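Local coordinates for sigma-54 interaction domain protein (Enterococcus faecalis, PDB 3GDW) that is of uncharacterised function but belongs to a longer protein probably able to bind ATP and DNA, of which this is the mannose/fructose-type phosphotransferase IIA domain, at residues T98-E103 against Q119-S124; M42-M47 against M72-S77. All blocks are in the same frame, centred on the assembly; numbering follows the deposited sequence. Where two conformers were deposited one is given.

Contact 1 of 2, residues T98-E103 against Q119-S124; sequences TMIVLE and QNIQLS
The carboxylate of E103 reaches toward S124 with both partners on one and the same side of its plane: S124 OG stands off that face near OE1, and a water stands off it near OE2. In the conformer described, one of two deposited, S124 OG lies 3.0 Å from E103 OE1. The water donates to E103 OE2 at 2.9 Å and sits 2.6 Å from S124 OG, so carboxylate, hydroxyl and water close a small polar ring. The hydroxyl proton has a choice, because the carbonyl O of N120, one turn earlier, is 3.3 Å from S124 OG and the water is a third possible acceptor; which of them takes it is not settled. E103 extends beyond CG, which carries its acid across to the neighbouring helix.

Helices 98-109 and 114-135 run nearly antiparallel here, where the axes of 98-103 and 119-124 make 157° and come within 10.4 Å, as a helical hairpin beside the four-stranded parallel sheet of this IIA domain. Beside the polar ring the hairpin is closed by isoleucines. I100 CG2 meets I121 CG2 at 3.8 Å and I121 CD1 at 3.9 Å, the two branched side chains crossing at a slant. With I100 CG1 anti to the carbonyl carbon (chi1 -60°) and the chain folded again at chi2 (-49°), CD1 ends 4.0 Å from S124 CB. I121 also packs on A104 and M107 of helix 98-109. I100 touches M95 of the second subunit, while T98 OG1 hydrogen-bonds D71 of that subunit.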
loop_
_atom_site.group_PDB
_atom_site.type_symbol
_atom_site.label_atom_id
_atom_site.label_comp_id
_atom_site.label_asym_id
_atom_site.label_seq_id
_atom_site.Cartn_x
_atom_site.Cartn_y
_atom_site.Cartn_z
ATOM N N THR B 98 -0.154 -1.213 4.325
ATOM C CA THR B 98 0.402 -1.598 5.644
ATOM C C THR B 98 -0.645 -2.237 6.557
ATOM O O THR B 98 -0.391 -3.267 7.162
ATOM C CB THR B 98 1.006 -0.351 6.339
ATOM O OG1 THR B 98 1.747 0.396 5.372
ATOM C CG2 THR B 98 1.954 -0.758 7.461
HETATM N N MSE B 99 -1.831 -1.630 6.623
HETATM C CA MSE B 99 -2.906 -2.093 7.511
HETATM C C MSE B 99 -3.368 -3.478 7.187
HETATM O O MSE B 99 -3.686 -4.248 8.091
HETATM C CB MSE B 99 -4.108 -1.171 7.444
HETATM C CG MSE B 99 -3.833 0.138 8.118
HETATM SE SE MSE B 99 -3.357 -0.172 10.006
HETATM C CE MSE B 99 -4.508 -1.731 10.487
ATOM N N ILE B 100 -3.413 -3.766 5.888
ATOM C CA ILE B 100 -3.827 -5.067 5.373
ATOM C C ILE B 100 -2.776 -6.122 5.736
ATOM O O ILE B 100 -3.149 -7.194 6.198
ATOM C CB ILE B 100 -4.042 -5.051 3.832
ATOM C CG1 ILE B 100 -5.124 -4.042 3.435
ATOM C CG2 ILE B 100 -4.461 -6.421 3.351
ATOM C CD1 ILE B 100 -6.403 -4.184 4.271
ATOM N N VAL B 101 -1.485 -5.822 5.548
ATOM C CA VAL B 101 -0.424 -6.743 6.013
ATOM C C VAL B 101 -0.592 -6.974 7.538
ATOM O O VAL B 101 -0.598 -8.120 8.020
ATOM C CB VAL B 101 1.011 -6.228 5.699
ATOM C CG1 VAL B 101 2.069 -7.230 6.179
ATOM C CG2 VAL B 101 1.182 -5.930 4.196
ATOM N N LEU B 102 -0.745 -5.878 8.278
ATOM C CA LEU B 102 -0.911 -5.972 9.722
ATOM C C LEU B 102 -2.069 -6.881 10.111
ATOM O O LEU B 102 -1.902 -7.775 10.930
ATOM C CB LEU B 102 -1.093 -4.585 10.330
ATOM C CG LEU B 102 -1.280 -4.462 11.850
ATOM C CD1 LEU B 102 -0.116 -5.115 12.548
ATOM C CD2 LEU B 102 -1.314 -3.005 12.223
ATOM N N GLU B 103 -3.234 -6.640 9.524
ATOM C CA GLU B 103 -4.425 -7.437 9.820
ATOM C C GLU B 103 -4.276 -8.906 9.403
ATOM O O GLU B 103 -4.708 -9.798 10.132
ATOM C CB GLU B 103 -5.684 -6.753 9.240
ATOM C CG GLU B 103 -5.919 -5.397 9.936
ATOM C CD GLU B 103 -7.035 -4.518 9.392
ATOM O OE1 GLU B 103 -7.066 -4.186 8.180
ATOM O OE2 GLU B 103 -7.853 -4.087 10.223
ATOM N N GLN B 119 -12.273 -12.538 4.458
ATOM C CA GLN B 119 -13.509 -11.781 4.714
ATOM C C GLN B 119 -13.217 -10.516 5.476
ATOM O O GLN B 119 -13.712 -9.465 5.103
ATOM C CB GLN B 119 -14.571 -12.594 5.490
ATOM C CG GLN B 119 -15.836 -11.724 5.819
ATOM C CD GLN B 119 -16.822 -12.389 6.777
ATOM O OE1 GLN B 119 -17.664 -13.181 6.358
ATOM N NE2 GLN B 119 -16.744 -12.040 8.060
ATOM N N ASN B 120 -12.420 -10.604 6.543
ATOM C CA ASN B 120 -12.083 -9.398 7.327
ATOM C C ASN B 120 -11.289 -8.360 6.532
ATOM O O ASN B 120 -11.457 -7.143 6.714
ATOM C CB ASN B 120 -11.399 -9.746 8.657
ATOM C CG ASN B 120 -12.396 -10.224 9.722
ATOM O OD1 ASN B 120 -12.885 -9.429 10.526
ATOM N ND2 ASN B 120 -12.716 -11.515 9.717
ATOM N N ILE B 121 -10.436 -8.840 5.633
ATOM C CA ILE B 121 -9.713 -7.937 4.779
ATOM C C ILE B 121 -10.652 -7.271 3.769
ATOM O O ILE B 121 -10.524 -6.073 3.487
ATOM C CB ILE B 121 -8.525 -8.622 4.070
ATOM C CG1 ILE B 121 -7.379 -8.890 5.075
ATOM C CG2 ILE B 121 -8.015 -7.720 2.946
ATOM C CD1 ILE B 121 -6.207 -9.730 4.514
ATOM N N GLN B 122 -11.580 -8.044 3.210
ATOM C CA GLN B 122 -12.567 -7.454 2.325
ATOM C C GLN B 122 -13.349 -6.362 3.044
ATOM O O GLN B 122 -13.583 -5.321 2.484
ATOM C CB GLN B 122 -13.512 -8.508 1.749
ATOM C CG GLN B 122 -14.547 -7.878 0.845
ATOM C CD GLN B 122 -15.496 -8.902 0.225
ATOM O OE1 GLN B 122 -15.322 -10.106 0.381
ATOM N NE2 GLN B 122 -16.466 -8.420 -0.502
ATOM N N LEU B 123 -13.745 -6.588 4.294
ATOM C CA LEU B 123 -14.445 -5.547 5.054
ATOM C C LEU B 123 -13.601 -4.283 5.267
ATOM O O LEU B 123 -14.141 -3.162 5.265
ATOM C CB LEU B 123 -14.943 -6.098 6.393
ATOM C CG LEU B 123 -16.156 -7.030 6.321
ATOM C CD1 LEU B 123 -16.273 -7.909 7.579
ATOM C CD2 LEU B 123 -17.470 -6.237 6.072
ATOM N N SER B 124 -12.286 -4.451 5.455
ATOM C CA SER B 124 -11.400 -3.319 5.588
ATOM C C SER B 124 -11.364 -2.515 4.302
ATOM O O SER B 124 -11.449 -1.304 4.340
ATOM C CB SER B 124 -9.977 -3.770 5.966
ATOM O OG SER B 124 -9.946 -4.306 7.287
HETATM O O HOH W 1 -10.505 -5.060 9.691
#

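Contact 2 of 2, residues M42-M47 against M72-S77; sequences MEVQTM and MGSLNS
V44, in the first turn of helix 44-57, leans on S74, in the loop that follows strand 66-70. Its two methyl groups straddle the serine's CB unequally: V44 CG1 is 3.6 Å from S74 CB and V44 CG2 is 4.2 Å from it. With CG1 anti to the backbone N (chi1 170°), the valine brings both branches to bear on that one carbon. The serine therefore takes part through its methylene group rather than through its hydroxyl. CA of V44 and CA of S74, 7.1 Å apart, are the nearest CA pair between the two segments.

L75 makes the second, deeper touch. Its CD2 lies 4.3 Å from CG of M47, a selenomethionine, a looser fit than the valine's. Both side chains are buried: M47 also packs on M36, M38 and L10 of the sheet strands, and L75 on M38 and H12. F78, at the start of helix 78-86, covers V44 and M47, so the beginnings of two helices and a strand-to-helix loop meet over strands 34-38 and 6-12 of the parallel sheet. Everything that touches across the two segments is carbon, so this join rests on shape and burial and lacks the directional grip of a polar bond.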
loop_
_atom_site.group_PDB
_atom_site.type_symbol
_atom_site.label_atom_id
_atom_site.label_comp_id
_atom_site.label_asym_id
_atom_site.label_seq_id
_atom_site.Cartn_x
_atom_site.Cartn_y
_atom_site.Cartn_z
HETATM N N MSE B 42 13.543 -7.163 -12.645
HETATM C CA MSE B 42 13.239 -8.593 -12.509
HETATM C C MSE B 42 12.003 -8.983 -13.311
HETATM O O MSE B 42 10.973 -8.354 -13.175
HETATM C CB MSE B 42 13.050 -8.996 -11.033
HETATM C CG MSE B 42 12.506 -10.427 -10.865
HETATM SE SE MSE B 42 12.557 -11.043 -8.988
HETATM C CE MSE B 42 14.440 -11.524 -8.825
ATOM N N GLU B 43 12.095 -10.039 -14.118
ATOM C CA GLU B 43 10.928 -10.501 -14.855
ATOM C C GLU B 43 9.899 -11.143 -13.924
ATOM O O GLU B 43 10.248 -11.732 -12.896
ATOM C CB GLU B 43 11.331 -11.395 -16.030
ATOM C CG GLU B 43 12.105 -10.618 -17.082
ATOM C CD GLU B 43 12.639 -11.493 -18.195
ATOM O OE1 GLU B 43 12.420 -12.721 -18.157
ATOM O OE2 GLU B 43 13.293 -10.949 -19.110
ATOM N N VAL B 44 8.624 -10.979 -14.277
ATOM C CA VAL B 44 7.508 -11.511 -13.479
ATOM C C VAL B 44 7.640 -13.035 -13.233
ATOM O O VAL B 44 7.477 -13.507 -12.094
ATOM C CB VAL B 44 6.126 -11.146 -14.126
ATOM C CG1 VAL B 44 4.987 -11.900 -13.459
ATOM C CG2 VAL B 44 5.885 -9.628 -14.062
ATOM N N GLN B 45 7.964 -13.794 -14.282
ATOM C CA GLN B 45 8.166 -15.253 -14.142
ATOM C C GLN B 45 9.270 -15.603 -13.121
ATOM O O GLN B 45 9.154 -16.561 -12.359
ATOM C CB GLN B 45 8.468 -15.905 -15.500
ATOM C CG GLN B 45 8.777 -17.389 -15.424
ATOM C CD GLN B 45 7.616 -18.235 -14.876
ATOM O OE1 GLN B 45 6.446 -17.853 -14.965
ATOM N NE2 GLN B 45 7.946 -19.393 -14.309
ATOM N N THR B 46 10.341 -14.825 -13.105
ATOM C CA THR B 46 11.411 -15.034 -12.134
ATOM C C THR B 46 10.881 -14.919 -10.690
ATOM O O THR B 46 11.273 -15.694 -9.802
ATOM C CB THR B 46 12.511 -13.980 -12.326
ATOM O OG1 THR B 46 12.979 -14.030 -13.677
ATOM C CG2 THR B 46 13.653 -14.206 -11.366
HETATM N N MSE B 47 9.996 -13.954 -10.464
HETATM C CA MSE B 47 9.405 -13.747 -9.130
HETATM C C MSE B 47 8.503 -14.921 -8.747
HETATM O O MSE B 47 8.563 -15.422 -7.624
HETATM C CB MSE B 47 8.611 -12.452 -9.074
HETATM C CG MSE B 47 7.915 -12.251 -7.741
HETATM SE SE MSE B 47 9.252 -12.183 -6.237
HETATM C CE MSE B 47 9.906 -10.603 -6.640
HETATM N N MSE B 72 0.026 -4.746 -7.408
HETATM C CA MSE B 72 -0.571 -4.475 -8.719
HETATM C C MSE B 72 0.013 -5.418 -9.778
HETATM O O MSE B 72 0.802 -6.309 -9.453
HETATM C CB MSE B 72 -0.307 -3.018 -9.106
HETATM C CG MSE B 72 1.179 -2.683 -9.083
HETATM SE SE MSE B 72 1.609 -0.936 -9.639
HETATM C CE MSE B 72 0.724 -0.951 -11.394
ATOM N N GLY B 73 -0.382 -5.221 -11.039
ATOM C CA GLY B 73 0.190 -5.961 -12.178
ATOM C C GLY B 73 -0.098 -7.459 -12.157
ATOM O O GLY B 73 -1.141 -7.898 -11.676
ATOM N N SER B 74 0.849 -8.248 -12.654
ATOM C CA SER B 74 0.662 -9.700 -12.873
ATOM C C SER B 74 0.652 -10.526 -11.581
ATOM O O SER B 74 0.254 -11.693 -11.574
ATOM C CB SER B 74 1.776 -10.240 -13.772
ATOM O OG SER B 74 1.602 -9.852 -15.111
ATOM N N LEU B 75 1.088 -9.904 -10.496
ATOM C CA LEU B 75 1.343 -10.629 -9.270
ATOM C C LEU B 75 0.109 -11.384 -8.729
ATOM O O LEU B 75 0.246 -12.467 -8.176
ATOM C CB LEU B 75 2.006 -9.716 -8.224
ATOM C CG LEU B 75 3.360 -9.042 -8.545
ATOM C CD1 LEU B 75 3.870 -8.239 -7.369
ATOM C CD2 LEU B 75 4.417 -10.051 -8.938
ATOM N N ASN B 76 -1.098 -10.857 -8.906
ATOM C CA ASN B 76 -2.245 -11.588 -8.363
ATOM C C ASN B 76 -2.483 -12.931 -9.024
ATOM O O ASN B 76 -2.946 -13.870 -8.362
ATOM C CB ASN B 76 -3.537 -10.771 -8.318
ATOM C CG ASN B 76 -4.140 -10.758 -6.909
ATOM O OD1 ASN B 76 -3.394 -10.745 -5.917
ATOM N ND2 ASN B 76 -5.469 -10.749 -6.808
ATOM N N SER B 77 -2.132 -13.036 -10.305
ATOM C CA SER B 77 -2.235 -14.304 -11.014
ATOM C C SER B 77 -1.446 -15.434 -10.358
ATOM O O SER B 77 -1.702 -16.598 -10.630
ATOM C CB SER B 77 -1.793 -14.141 -12.461
ATOM O OG SER B 77 -0.417 -13.860 -12.521
#

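Both contacts lie within the IIA domain and are partly buried, but on opposite sides of the chain's centre, with centres 22 Å apart and nearest atoms about 10 Å apart. They share no secondary-structure element. Contact 1 joins two long helices, 98-109 and 114-135, and mixes an isoleucine pair with a polar, water-bridged side. Contact 2 brings the start of helix 44-57 to the loop before helix 78-86 with a smaller interface made by carbon-to-carbon contacts, whose V44 and S74 are nearer the surface than M47 and L75. Segments of each also reach the second subunit: residues 98-100 and Q122 from contact 1, M72 and N76 from contact 2.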